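Local coordinates for oxidoreductase (Methanosarcina mazei, PDB 3KA7), which binds flavin-adenine dinucleotide and probably works as an oxidoreductase of the flavin-containing amine oxidoreductase family, at residues A[382-387]-A[400-405]. Sequence-based numbering, arbitrary orientation.
Sequences GTDPGN and GAKGKG
Asp384 and Lys402 show how one carboxylate can hold both ends of a single residue, here between two loops flanking strand 394-396, an outermost strand of the parallel sheet in this Rossmann-type FAD-binding fold. OD1 of Asp384 accepts the backbone N of Lys402 at 2.8 Å in a nearly straight bond (166° at the hydrogen), the donor standing 45° above the carboxylate plane. The same oxygen turns its syn lone pair to Lys402 NZ, 2.8 Å away, in a salt bridge; OD2 adds a weak bond to that ammonium. Lys402 can meet the acid twice because its chain doubles back: a bend at chi3 turns CE, and a second at chi4 (-55°) turns NZ, toward the carboxylate. CB and CG of Lys402 each lie 3.3 Å from Asp384 OD1.

Around this pair the packing is lighter. Pro385 CD lies 3.3 Å from Gly400 O, with CG a little farther, and Ala401 CB rests 3.8 Å from Gly386 O, which also accepts from His250. The backbone carbonyls of Ala379 and Asp399 take further bonds from Lys402 NZ, helping to fix the ammonium. Asp399 is itself an FAD-binding residue and the Lys402 side chain lies about 6 Å from the cofactor, which places the salt bridge just behind the FAD site, in its second shell. A water completes the link, donating to Pro385 O at 2.7 Å and to Lys402 O at 2.6 Å.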
loop_
_atom_site.group_PDB
_atom_site.type_symbol
_atom_site.label_atom_id
_atom_site.label_comp_id
_atom_site.label_asym_id
_atom_site.label_seq_id
_atom_site.Cartn_x
_atom_site.Cartn_y
_atom_site.Cartn_z
ATOM N N GLY A 382 -6.400 0.434 9.176
ATOM C CA GLY A 382 -7.158 0.748 10.376
ATOM C C GLY A 382 -7.390 -0.442 11.288
ATOM O O GLY A 382 -7.983 -0.285 12.358
ATOM N N THR A 383 -6.950 -1.633 10.869
ATOM C CA THR A 383 -7.174 -2.864 11.650
ATOM C C THR A 383 -5.881 -3.600 12.048
ATOM O O THR A 383 -5.916 -4.617 12.751
ATOM C CB THR A 383 -8.083 -3.871 10.900
ATOM O OG1 THR A 383 -7.343 -4.508 9.846
ATOM C CG2 THR A 383 -9.315 -3.186 10.320
ATOM N N ASP A 384 -4.732 -3.101 11.615
ATOM C CA ASP A 384 -3.493 -3.841 11.869
ATOM C C ASP A 384 -3.272 -4.176 13.330
ATOM O O ASP A 384 -3.518 -3.342 14.211
ATOM C CB ASP A 384 -2.278 -3.097 11.327
ATOM C CG ASP A 384 -2.334 -2.947 9.839
ATOM O OD1 ASP A 384 -1.507 -3.578 9.140
ATOM O OD2 ASP A 384 -3.239 -2.220 9.379
ATOM N N PRO A 385 -2.785 -5.395 13.583
ATOM C CA PRO A 385 -2.369 -5.810 14.900
ATOM C C PRO A 385 -0.921 -5.373 15.056
ATOM O O PRO A 385 -0.347 -4.798 14.130
ATOM C CB PRO A 385 -2.429 -7.331 14.792
ATOM C CG PRO A 385 -1.977 -7.578 13.402
ATOM C CD PRO A 385 -2.532 -6.448 12.583
ATOM N N GLY A 386 -0.332 -5.622 16.215
ATOM C CA GLY A 386 1.074 -5.308 16.403
ATOM C C GLY A 386 1.988 -6.255 15.653
ATOM O O GLY A 386 1.537 -7.074 14.844
ATOM N N ASN A 387 3.286 -6.157 15.922
ATOM C CA ASN A 387 4.268 -6.981 15.225
ATOM C C ASN A 387 4.755 -8.154 16.052
ATOM O O ASN A 387 5.597 -8.914 15.590
ATOM C CB ASN A 387 5.501 -6.158 14.848
ATOM C CG ASN A 387 5.156 -4.915 14.121
ATOM O OD1 ASN A 387 4.884 -4.951 12.911
ATOM N ND2 ASN A 387 5.168 -3.779 14.840
ATOM N N GLY A 400 0.685 -6.675 6.741
ATOM C CA GLY A 400 -0.203 -7.348 7.696
ATOM C C GLY A 400 0.088 -6.907 9.115
ATOM O O GLY A 400 -0.563 -7.352 10.069
ATOM N N ALA A 401 1.078 -6.026 9.251
ATOM C CA ALA A 401 1.447 -5.467 10.555
ATOM C C ALA A 401 1.967 -4.044 10.387
ATOM O O ALA A 401 3.107 -3.747 10.754
ATOM C CB ALA A 401 2.496 -6.330 11.222
ATOM N N LYS A 402 1.133 -3.171 9.841
ATOM C CA LYS A 402 1.530 -1.773 9.574
ATOM C C LYS A 402 1.439 -0.919 10.827
ATOM O O LYS A 402 0.578 -1.155 11.688
ATOM C CB LYS A 402 0.634 -1.157 8.502
ATOM C CG LYS A 402 0.644 -1.919 7.181
ATOM C CD LYS A 402 -0.157 -1.206 6.090
ATOM C CE LYS A 402 -1.657 -1.207 6.401
ATOM N NZ LYS A 402 -2.202 -2.606 6.649
ATOM N N GLY A 403 2.320 0.080 10.919
ATOM C CA GLY A 403 2.185 1.121 11.940
ATOM C C GLY A 403 0.906 1.906 11.736
ATOM O O GLY A 403 0.523 2.216 10.607
ATOM N N LYS A 404 0.230 2.239 12.830
ATOM C CA LYS A 404 -1.046 2.937 12.708
ATOM C C LYS A 404 -0.884 4.275 12.001
ATOM O O LYS A 404 0.039 5.035 12.281
ATOM C CB LYS A 404 -1.690 3.144 14.085
ATOM C CG LYS A 404 -2.037 1.860 14.800
ATOM C CD LYS A 404 -2.756 2.131 16.112
ATOM C CE LYS A 404 -2.776 0.878 16.957
ATOM N NZ LYS A 404 -4.144 0.578 17.433
ATOM N N GLY A 405 -1.799 4.557 11.081
ATOM C CA GLY A 405 -1.853 5.871 10.444
ATOM C C GLY A 405 -0.998 6.060 9.204
ATOM O O GLY A 405 -1.112 7.084 8.533
HETATM O O HOH W 1 0.818 -2.339 14.011
#